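PDB 7EPK: signal recognition particle 54 kDa protein from Aeropyrum pernix, which belongs to the SRP54-type GTPases, pairing a nucleotide-binding GTPase domain of the P-loop class with a helical domain of the signal-peptide-binding family. Local coordinates for residues A[369-380]-A[403-414]. Numbering follows the deposited sequence.
Sequences KMKRWMAIIESM and SGTSVDDVRELL
Arg372 reaches across to Asp409 through a salt bridge, NE to OD1 at 3.5 Å, the carboxylate oxygen lying at the edge of the guanidinium and near its plane. The N-H points well at its acceptor (158°), yet the length makes this a weak hydrogen bond, and the guanidinium and carboxylate planes are turned 45° apart. The other oxygen of Asp409, OD2, takes a weak bond from Ser406 OG, while the Asp409 backbone N donates to that same OG in a bent, weak capping bond of 2.7 Å, at the turn that leads into helix 409-423; the Ser406 hydroxyl thus meets both backbone and carboxylate of Asp409. Lys369 NZ and Arg372 NH2 also lie near Glu412 OE1, beyond salt-bridge range, and their charge probably eases the proximity of the Asp409 and Glu412 carboxylates.

At the other end, Ser403 OG and Thr405 OG1 share a hydrogen bond of 2.9 Å; Ser403 OG is also hydrogen-bonded to Ile399 O and Thr405 OG1, weakly, to Ala400 O, both in helix 393-402. These satisfied hydroxyls line the spot where Ile376 CD1 ends, with Val410 CB 3.8 Å from that methyl. Leu413 packs over one face of the Trp373 ring, its CB 4.0 Å from the centroid of the five-membered ring in a CH-pi contact. With CG anti to the backbone N (chi1 168°), Leu413 sends CD2 on to Ile376 and Ile377.

The axes of 369-379 and 409-414 cross almost perpendicularly, at -95°, in the helical region that belongs to the signal-peptide-binding family. Helix 326-337 packs on helix 367-379 through Met370, helix 393-402 touches Val410 and Leu414 through Met396, and Leu385 of helix 382-386 meets Ile377 and Met380.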
loop_
_atom_site.group_PDB
_atom_site.type_symbol
_atom_site.label_atom_id
_atom_site.label_comp_id
_atom_site.label_asym_id
_atom_site.label_seq_id
_atom_site.Cartn_x
_atom_site.Cartn_y
_atom_site.Cartn_z
ATOM N N LYS A 369 -28.759 1.346 -17.138
ATOM C CA LYS A 369 -29.163 2.297 -18.218
ATOM C C LYS A 369 -28.022 3.295 -18.472
ATOM O O LYS A 369 -27.751 3.620 -19.660
ATOM C CB LYS A 369 -30.470 3.022 -17.882
ATOM C CG LYS A 369 -30.962 3.967 -18.975
ATOM C CD LYS A 369 -32.463 4.238 -18.958
ATOM C CE LYS A 369 -33.273 3.340 -19.878
ATOM N NZ LYS A 369 -33.824 2.156 -19.174
ATOM N N MET A 370 -27.354 3.731 -17.401
ATOM C CA MET A 370 -26.129 4.566 -17.478
ATOM C C MET A 370 -24.992 3.749 -18.101
ATOM O O MET A 370 -24.317 4.298 -18.990
ATOM C CB MET A 370 -25.722 5.085 -16.096
ATOM C CG MET A 370 -26.754 6.035 -15.491
ATOM S SD MET A 370 -26.180 6.886 -14.007
ATOM C CE MET A 370 -27.633 6.912 -12.958
ATOM N N LYS A 371 -24.813 2.487 -17.694
ATOM C CA LYS A 371 -23.691 1.614 -18.157
ATOM C C LYS A 371 -23.841 1.331 -19.655
ATOM O O LYS A 371 -22.804 1.202 -20.340
ATOM C CB LYS A 371 -23.626 0.305 -17.357
ATOM C CG LYS A 371 -22.397 -0.573 -17.594
ATOM C CD LYS A 371 -22.693 -1.867 -18.346
ATOM C CE LYS A 371 -21.559 -2.877 -18.326
ATOM N NZ LYS A 371 -21.400 -3.518 -16.996
ATOM N N ARG A 372 -25.077 1.221 -20.142
ATOM C CA ARG A 372 -25.369 0.923 -21.570
ATOM C C ARG A 372 -25.095 2.201 -22.364
ATOM O O ARG A 372 -24.441 2.130 -23.424
ATOM C CB ARG A 372 -26.824 0.468 -21.786
ATOM C CG ARG A 372 -27.152 -0.970 -21.383
ATOM C CD ARG A 372 -28.492 -1.434 -21.958
ATOM N NE ARG A 372 -29.619 -0.539 -21.672
ATOM C CZ ARG A 372 -30.381 -0.580 -20.578
ATOM N NH1 ARG A 372 -30.157 -1.479 -19.633
ATOM N NH2 ARG A 372 -31.357 0.297 -20.423
ATOM N N TRP A 373 -25.584 3.331 -21.850
ATOM C CA TRP A 373 -25.416 4.665 -22.471
ATOM C C TRP A 373 -23.931 4.986 -22.607
ATOM O O TRP A 373 -23.560 5.541 -23.653
ATOM C CB TRP A 373 -26.171 5.713 -21.658
ATOM C CG TRP A 373 -27.635 5.679 -21.940
ATOM C CD1 TRP A 373 -28.308 4.716 -22.632
ATOM C CD2 TRP A 373 -28.617 6.643 -21.527
ATOM N NE1 TRP A 373 -29.639 5.017 -22.687
ATOM C CE2 TRP A 373 -29.863 6.192 -22.013
ATOM C CE3 TRP A 373 -28.577 7.839 -20.792
ATOM C CZ2 TRP A 373 -31.045 6.909 -21.799
ATOM C CZ3 TRP A 373 -29.746 8.546 -20.583
ATOM C CH2 TRP A 373 -30.965 8.083 -21.080
ATOM N N MET A 374 -23.114 4.616 -21.614
ATOM C CA MET A 374 -21.653 4.869 -21.642
ATOM C C MET A 374 -21.021 4.010 -22.748
ATOM O O MET A 374 -20.252 4.565 -23.554
ATOM C CB MET A 374 -21.002 4.662 -20.268
ATOM C CG MET A 374 -21.130 5.919 -19.364
ATOM S SD MET A 374 -20.522 5.779 -17.633
ATOM C CE MET A 374 -18.895 5.098 -17.954
ATOM N N ALA A 375 -21.404 2.739 -22.869
ATOM C CA ALA A 375 -20.908 1.804 -23.916
ATOM C C ALA A 375 -21.226 2.373 -25.298
ATOM O O ALA A 375 -20.340 2.338 -26.175
ATOM C CB ALA A 375 -21.541 0.445 -23.741
ATOM N N ILE A 376 -22.468 2.850 -25.455
ATOM C CA ILE A 376 -23.015 3.520 -26.674
ATOM C C ILE A 376 -22.064 4.647 -27.084
ATOM O O ILE A 376 -21.610 4.629 -28.221
ATOM C CB ILE A 376 -24.438 4.070 -26.416
ATOM C CG1 ILE A 376 -25.486 2.969 -26.227
ATOM C CG2 ILE A 376 -24.834 5.052 -27.508
ATOM C CD1 ILE A 376 -26.065 2.436 -27.510
ATOM N N ILE A 377 -21.827 5.611 -26.186
ATOM C CA ILE A 377 -21.003 6.831 -26.444
ATOM C C ILE A 377 -19.600 6.370 -26.853
ATOM O O ILE A 377 -19.030 6.906 -27.817
ATOM C CB ILE A 377 -20.980 7.767 -25.215
ATOM C CG1 ILE A 377 -22.368 8.307 -24.868
ATOM C CG2 ILE A 377 -20.021 8.920 -25.436
ATOM C CD1 ILE A 377 -22.436 8.940 -23.522
ATOM N N GLU A 378 -19.068 5.363 -26.172
ATOM C CA GLU A 378 -17.695 4.864 -26.444
ATOM C C GLU A 378 -17.596 4.335 -27.882
ATOM O O GLU A 378 -16.473 4.314 -28.405
ATOM C CB GLU A 378 -17.301 3.832 -25.388
ATOM C CG GLU A 378 -17.087 4.421 -24.005
ATOM C CD GLU A 378 -16.924 3.382 -22.915
ATOM O OE1 GLU A 378 -17.025 3.739 -21.722
ATOM O OE2 GLU A 378 -16.697 2.220 -23.266
ATOM N N SER A 379 -18.710 3.931 -28.507
ATOM C CA SER A 379 -18.750 3.306 -29.868
ATOM C C SER A 379 -19.034 4.363 -30.954
ATOM O O SER A 379 -18.733 4.093 -32.127
ATOM C CB SER A 379 -19.739 2.141 -29.935
ATOM O OG SER A 379 -19.359 1.080 -29.061
ATOM N N MET A 380 -19.555 5.535 -30.589
ATOM C CA MET A 380 -19.719 6.682 -31.516
ATOM C C MET A 380 -18.342 7.158 -32.001
ATOM O O MET A 380 -17.436 7.213 -31.179
ATOM C CB MET A 380 -20.394 7.844 -30.791
ATOM C CG MET A 380 -21.736 7.510 -30.206
ATOM S SD MET A 380 -22.518 9.023 -29.649
ATOM C CE MET A 380 -24.192 8.497 -29.301
ATOM N N SER A 403 -21.394 -1.843 -29.295
ATOM C CA SER A 403 -21.613 -1.698 -27.832
ATOM C C SER A 403 -22.682 -2.660 -27.290
ATOM O O SER A 403 -23.120 -2.434 -26.160
ATOM C CB SER A 403 -21.972 -0.291 -27.523
ATOM O OG SER A 403 -23.258 -0.008 -28.038
ATOM N N GLY A 404 -23.082 -3.688 -28.045
ATOM C CA GLY A 404 -23.986 -4.759 -27.575
ATOM C C GLY A 404 -25.310 -4.212 -27.068
ATOM O O GLY A 404 -25.678 -4.523 -25.914
ATOM N N THR A 405 -26.014 -3.431 -27.892
ATOM C CA THR A 405 -27.242 -2.693 -27.481
ATOM C C THR A 405 -28.264 -2.647 -28.625
ATOM O O THR A 405 -27.913 -3.047 -29.769
ATOM C CB THR A 405 -26.916 -1.259 -27.033
ATOM O OG1 THR A 405 -26.135 -0.621 -28.046
ATOM C CG2 THR A 405 -26.184 -1.198 -25.708
ATOM N N SER A 406 -29.473 -2.154 -28.323
ATOM C CA SER A 406 -30.603 -2.039 -29.281
ATOM C C SER A 406 -30.512 -0.722 -30.057
ATOM O O SER A 406 -30.133 0.312 -29.479
ATOM C CB SER A 406 -31.929 -2.170 -28.594
ATOM O OG SER A 406 -32.241 -0.991 -27.874
ATOM N N VAL A 407 -30.888 -0.774 -31.331
ATOM C CA VAL A 407 -30.967 0.399 -32.241
ATOM C C VAL A 407 -31.916 1.420 -31.609
ATOM O O VAL A 407 -31.797 2.601 -31.948
ATOM C CB VAL A 407 -31.412 -0.046 -33.650
ATOM C CG1 VAL A 407 -32.880 -0.476 -33.703
ATOM C CG2 VAL A 407 -31.112 1.018 -34.690
ATOM N N ASP A 408 -32.827 0.966 -30.739
ATOM C CA ASP A 408 -33.773 1.826 -29.969
ATOM C C ASP A 408 -33.071 2.400 -28.730
ATOM O O ASP A 408 -33.479 3.476 -28.286
ATOM C CB ASP A 408 -35.038 1.068 -29.532
ATOM C CG ASP A 408 -36.188 1.014 -30.531
ATOM O OD1 ASP A 408 -36.067 1.608 -31.631
ATOM O OD2 ASP A 408 -37.211 0.384 -30.187
ATOM N N ASP A 409 -32.091 1.692 -28.157
ATOM C CA ASP A 409 -31.324 2.166 -26.970
ATOM C C ASP A 409 -30.577 3.451 -27.337
ATOM O O ASP A 409 -30.702 4.459 -26.597
ATOM C CB ASP A 409 -30.355 1.109 -26.437
ATOM C CG ASP A 409 -30.829 0.516 -25.127
ATOM O OD1 ASP A 409 -31.102 1.307 -24.192
ATOM O OD2 ASP A 409 -30.945 -0.719 -25.060
ATOM N N VAL A 410 -29.845 3.407 -28.451
ATOM C CA VAL A 410 -29.120 4.580 -29.014
ATOM C C VAL A 410 -30.138 5.683 -29.368
ATOM O O VAL A 410 -29.727 6.854 -29.395
ATOM C CB VAL A 410 -28.174 4.181 -30.171
ATOM C CG1 VAL A 410 -28.705 3.058 -31.045
ATOM C CG2 VAL A 410 -27.778 5.375 -31.021
ATOM N N ARG A 411 -31.427 5.363 -29.546
ATOM C CA ARG A 411 -32.519 6.380 -29.668
ATOM C C ARG A 411 -32.850 6.995 -28.300
ATOM O O ARG A 411 -33.121 8.199 -28.274
ATOM C CB ARG A 411 -33.828 5.817 -30.241
ATOM C CG ARG A 411 -33.825 5.539 -31.735
ATOM C CD ARG A 411 -35.164 4.980 -32.184
ATOM N NE ARG A 411 -35.150 4.883 -33.636
ATOM C CZ ARG A 411 -35.429 5.880 -34.467
ATOM N NH1 ARG A 411 -35.810 7.058 -33.990
ATOM N NH2 ARG A 411 -35.336 5.691 -35.775
ATOM N N GLU A 412 -32.888 6.205 -27.222
ATOM C CA GLU A 412 -33.262 6.691 -25.860
ATOM C C GLU A 412 -32.274 7.790 -25.434
ATOM O O GLU A 412 -32.735 8.861 -25.038
ATOM C CB GLU A 412 -33.271 5.563 -24.818
ATOM C CG GLU A 412 -34.344 4.496 -25.011
ATOM C CD GLU A 412 -34.146 3.213 -24.202
ATOM O OE1 GLU A 412 -33.149 3.120 -23.455
ATOM O OE2 GLU A 412 -34.986 2.294 -24.324
ATOM N N LEU A 413 -30.966 7.508 -25.500
ATOM C CA LEU A 413 -29.879 8.469 -25.175
ATOM C C LEU A 413 -30.102 9.714 -26.028
ATOM O O LEU A 413 -30.167 10.833 -25.474
ATOM C CB LEU A 413 -28.503 7.835 -25.460
ATOM C CG LEU A 413 -27.271 8.760 -25.449
ATOM C CD1 LEU A 413 -27.243 9.672 -24.231
ATOM C CD2 LEU A 413 -25.983 7.952 -25.494
ATOM N N LEU A 414 -30.216 9.502 -27.339
ATOM C CA LEU A 414 -30.339 10.593 -28.325
ATOM C C LEU A 414 -31.472 11.528 -27.891
ATOM O O LEU A 414 -31.208 12.752 -27.753
ATOM C CB LEU A 414 -30.521 9.982 -29.714
ATOM C CG LEU A 414 -29.247 9.982 -30.561
ATOM C CD1 LEU A 414 -28.055 9.405 -29.813
ATOM C CD2 LEU A 414 -29.458 9.236 -31.865
#